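Local coordinates for protein endoglucanase (Humicola insolens, PDB 1DYS) that hydrolyses internal beta-1,4-glucosidic linkages in cellulose as a family 6 endoglucanase and so contributes to the recycling of plant biomass, at residues V84-N87 and R91-S94; A253-G258 and N300-A305. All blocks are in the same frame, centred on the assembly; numbering follows the deposited sequence. Where two conformers were deposited one is given.

Contact 1 of 2, residues V84-N87 and R91-S94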
# COMPACT_ATOMS: atom_id res chain seq x y z
N VAL A 84 7.16 -12.24 9.85
CA VAL A 84 6.72 -12.66 8.50
C VAL A 84 7.67 -11.96 7.51
O VAL A 84 7.77 -10.75 7.58
CB VAL A 84 5.28 -12.23 8.18
CG1 VAL A 84 4.86 -12.90 6.87
CG2 VAL A 84 4.32 -12.70 9.28
N LEU A 85 8.44 -12.75 6.77
CA LEU A 85 9.39 -12.18 5.79
C LEU A 85 8.58 -12.17 4.51
O LEU A 85 8.25 -13.24 3.95
CB LEU A 85 10.61 -13.12 5.75
CG LEU A 85 11.79 -12.61 4.93
CD1 LEU A 85 13.08 -13.14 5.53
CD2 LEU A 85 11.63 -13.02 3.47
N TYR A 86 8.21 -10.96 4.08
CA TYR A 86 7.25 -10.83 2.98
C TYR A 86 7.54 -9.62 2.10
O TYR A 86 6.89 -8.60 2.28
CB TYR A 86 5.84 -10.75 3.58
CG TYR A 86 4.65 -10.60 2.69
CD1 TYR A 86 4.41 -11.44 1.61
CD2 TYR A 86 3.70 -9.59 2.91
CE1 TYR A 86 3.27 -11.33 0.80
CE2 TYR A 86 2.59 -9.45 2.12
CZ TYR A 86 2.37 -10.32 1.06
OH TYR A 86 1.25 -10.15 0.28
N ASN A 87 8.52 -9.77 1.21
CA ASN A 87 8.79 -8.64 0.27
C ASN A 87 9.31 -9.15 -1.05
O ASN A 87 10.12 -8.48 -1.74
CB ASN A 87 9.74 -7.67 0.96
CG ASN A 87 9.68 -6.28 0.31
OD1 ASN A 87 8.73 -5.94 -0.40
ND2 ASN A 87 10.70 -5.49 0.57
N ARG A 91 5.73 -9.82 -5.97
CA ARG A 91 4.92 -10.42 -4.92
C ARG A 91 3.48 -10.67 -5.34
O ARG A 91 2.90 -9.86 -6.06
CB ARG A 91 4.90 -9.42 -3.74
CG ARG A 91 4.70 -10.09 -2.38
CD ARG A 91 5.04 -9.13 -1.25
NE ARG A 91 4.03 -8.05 -1.12
CZ ARG A 91 4.13 -7.14 -0.15
NH1 ARG A 91 5.09 -7.09 0.77
NH2 ARG A 91 3.17 -6.19 -0.13
N ASP A 92 2.93 -11.86 -4.98
CA ASP A 92 1.57 -12.21 -5.35
C ASP A 92 1.36 -12.05 -6.85
O ASP A 92 0.43 -11.40 -7.33
CB ASP A 92 0.54 -11.35 -4.60
CG ASP A 92 0.63 -11.57 -3.10
OD1 ASP A 92 0.29 -12.70 -2.70
OD2 ASP A 92 1.03 -10.69 -2.30
N CYS A 93 2.17 -12.82 -7.61
CA CYS A 93 2.21 -12.56 -9.06
C CYS A 93 0.90 -12.78 -9.76
O CYS A 93 0.59 -12.23 -10.84
CB CYS A 93 3.36 -13.36 -9.71
SG CYS A 93 3.13 -15.14 -9.69
N SER A 94 0.00 -13.65 -9.25
CA SER A 94 -1.25 -13.95 -9.92
C SER A 94 -2.14 -12.75 -10.10
O SER A 94 -2.95 -12.80 -11.04
CB SER A 94 -2.01 -15.09 -9.24
OG SER A 94 -1.32 -16.33 -9.44

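Contact 2 of 2, residues A253-G258 and N300-A305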
# COMPACT_ATOMS: atom_id res chain seq x y z
N ALA A 253 3.73 -36.26 1.85
CA ALA A 253 4.35 -36.06 0.57
C ALA A 253 5.82 -35.67 0.75
O ALA A 253 6.66 -36.18 0.02
CB ALA A 253 3.66 -34.99 -0.27
N MET A 254 6.11 -34.79 1.70
CA MET A 254 7.48 -34.39 1.97
C MET A 254 8.36 -35.52 2.48
O MET A 254 9.54 -35.63 2.16
CB MET A 254 7.49 -33.26 3.02
CG MET A 254 6.75 -32.03 2.50
SD MET A 254 7.61 -31.12 1.18
CE MET A 254 6.32 -29.89 0.87
N ARG A 255 7.80 -36.30 3.40
CA ARG A 255 8.49 -37.41 4.03
C ARG A 255 9.03 -38.42 3.05
O ARG A 255 10.17 -38.89 3.14
CB ARG A 255 7.44 -38.06 4.97
CG ARG A 255 7.95 -39.36 5.56
CD ARG A 255 7.01 -39.82 6.65
NE ARG A 255 6.84 -38.81 7.70
CZ ARG A 255 5.71 -38.20 7.98
NH1 ARG A 255 4.62 -38.46 7.26
NH2 ARG A 255 5.60 -37.30 8.94
N GLN A 256 8.25 -38.75 2.02
CA GLN A 256 8.56 -39.66 0.96
C GLN A 256 9.65 -39.14 0.03
O GLN A 256 10.21 -39.89 -0.78
CB GLN A 256 7.33 -39.93 0.08
CG GLN A 256 6.38 -40.97 0.62
CD GLN A 256 7.11 -42.10 1.33
OE1 GLN A 256 6.87 -42.34 2.51
NE2 GLN A 256 8.04 -42.74 0.63
N ARG A 257 9.91 -37.84 0.08
CA ARG A 257 10.95 -37.23 -0.73
C ARG A 257 12.12 -36.86 0.19
O ARG A 257 13.11 -36.22 -0.16
CB ARG A 257 10.47 -36.01 -1.51
CG ARG A 257 9.30 -36.23 -2.47
CD ARG A 257 8.72 -34.86 -2.82
NE ARG A 257 7.82 -34.82 -3.94
CZ ARG A 257 8.06 -34.34 -5.16
NH1 ARG A 257 9.23 -33.86 -5.52
NH2 ARG A 257 7.05 -34.37 -6.03
N GLY A 258 11.96 -37.22 1.46
CA GLY A 258 12.89 -36.96 2.54
C GLY A 258 13.15 -35.51 2.92
O GLY A 258 14.25 -35.06 3.24
N ASN A 300 -1.53 -33.36 16.64
CA ASN A 300 -1.07 -33.75 15.33
C ASN A 300 0.45 -33.59 15.33
O ASN A 300 0.98 -32.52 15.52
CB ASN A 300 -1.73 -32.91 14.23
CG ASN A 300 -1.29 -33.30 12.84
OD1 ASN A 300 -0.21 -33.82 12.62
ND2 ASN A 300 -2.15 -33.06 11.83
N PRO A 301 1.14 -34.69 15.15
CA PRO A 301 2.58 -34.81 15.15
C PRO A 301 3.27 -33.92 14.12
O PRO A 301 4.40 -33.49 14.32
CB PRO A 301 2.95 -36.27 14.78
CG PRO A 301 1.62 -36.89 14.45
CD PRO A 301 0.50 -36.00 14.90
N ASN A 302 2.58 -33.68 13.01
CA ASN A 302 3.09 -32.87 11.93
C ASN A 302 2.89 -31.39 12.19
O ASN A 302 3.31 -30.61 11.33
CB ASN A 302 2.29 -33.22 10.66
CG ASN A 302 2.37 -34.73 10.39
OD1 ASN A 302 1.36 -35.43 10.30
ND2 ASN A 302 3.60 -35.17 10.23
N VAL A 303 2.23 -31.03 13.27
CA VAL A 303 1.93 -29.61 13.50
C VAL A 303 2.62 -29.16 14.78
O VAL A 303 2.23 -29.50 15.89
CB VAL A 303 0.41 -29.35 13.54
CG1 VAL A 303 0.13 -27.85 13.73
CG2 VAL A 303 -0.29 -29.78 12.26
N ASP A 304 3.72 -28.41 14.64
CA ASP A 304 4.43 -27.84 15.74
C ASP A 304 3.57 -26.92 16.64
O ASP A 304 3.68 -26.88 17.86
CB ASP A 304 5.64 -26.98 15.32
CG ASP A 304 6.86 -27.77 14.91
OD1 ASP A 304 6.98 -28.97 15.25
OD2 ASP A 304 7.74 -27.20 14.23
N ALA A 305 2.75 -26.07 16.03
CA ALA A 305 1.98 -25.14 16.86
C ALA A 305 0.84 -24.50 16.08
O ALA A 305 0.88 -24.40 14.85
CB ALA A 305 2.89 -24.04 17.41

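Contact 1 of 2, residues V84-N87 and R91-S94
Arg91 lies flat against one face of the Tyr86 ring, with guanidinium and ring planes only 3° apart and their centres 4.0 Å from each other. The cation-pi geometry is clear: Arg91 CZ is 3.9 Å from the ring centroid and 25° off its normal. The methylene Arg91 CD joins the same face in a CH-pi contact, offset toward the rim, where it comes to 3.5 Å from Tyr86 CE1. A bend in the arginine chain at CG-CD (chi3 71°) turns the planar head onto the ring after an otherwise extended start. Arg91 NH1 also donates to the backbone oxygen of Tyr86 at 2.8 Å, from above the carbonyl plane, and so ties the head to the residue whose ring it covers; a second bond from NH1 reaches Ser54 O.

This stack stands just beyond the C-terminal end of strand 79-85 in the distorted beta/alpha barrel of family 6 hydrolases, the end where the catalytic cleft opens. Asp92, probably a catalytic proton donor, approaches the phenol at its edge. Tyr86 OH donates to Asp92 OD2 over 2.6 Å, and the carboxylate uses its syn lone pair. Ser99 OG is hydrogen-bonded to OD2 as well and to Arg91 NE, linking the carboxylate to the guanidinium through a second shell. A phenylalanine in place of Tyr86 could still offer a face to Arg91 but would probably leave Asp92 OD2 without its phenol donor, with Ser99 alone of the partners described to steady the carboxylate.

Between the two segments the contact is sparser at Asn87, itself buried: its OD1 comes no nearer to Arg91 NH1 than 4.0 Å, while Asn87 ND2 is hydrogen-bonded to Glu101. On what is probably the cleft side, Tyr86 and Asp92 remain partly exposed, whereas Arg91 against the ring is buried.

Contact 2 of 2, residues A253-G258 and N300-A305
Arg255 and Asn302 make the whole of this small contact, which buries 54 Å² in all. The polar approach is at the guanidinium edge: the end of the Asn302 amide, modelled as ND2, lies 3.2 Å from Arg255 NH2 and near the guanidinium plane, while the amide itself is turned 41° from it. Arg255 reaches across by an extended chain (CG anti to the backbone N, chi1 172°) with a bend further out at chi3.

Local hydrogen bonds shape both partners. Asn300 OD1 accepts from Asn302 N at 2.8 Å, an Asx turn, and Val303 N bonds to Asn300 O at 3.0 Å within the type I turn that leads into strand 303-307. Gly258, with positive phi (65°) and two bonds back into the last helical turn, ends the helix in a Schellman motif; in one of them its N donates to Arg255 O at 3.0 Å. In the beta/alpha barrel, helix 243-255 is the connection between the parallel strands 215-218 and 262-266, and its C-terminal end here comes near the turn that leads into strand 303-307, the neighbour of 262-266 in the sheet.

Further bonds fix the turn to its surroundings. Asn300 ND2 reaches Ser244 and Thr248 of the same helix. Nonpolar packing brings Val303 against Ala247, further up helix 243-255.

Overall arrangement
The two contacts belong to the same parallel sheet but to different ends of its strands: contact 1 lies just past the C-terminal end of strand 79-85, whereas contact 2 includes the turn entering strand 303-307 at its N-terminal end. Their centres are 24 Å apart and their nearest atoms about 13 Å, so they do not touch. Contact 1 holds Asp92, and the side chain of Tyr86 is about 4 Å from those of Trp52 and Ser54, both probably substrate-binding. Contact 2 lies away from the active-site and substrate-binding residues. It is also the more peripheral, its centre 18 Å from that of the chain against 11 Å for contact 1.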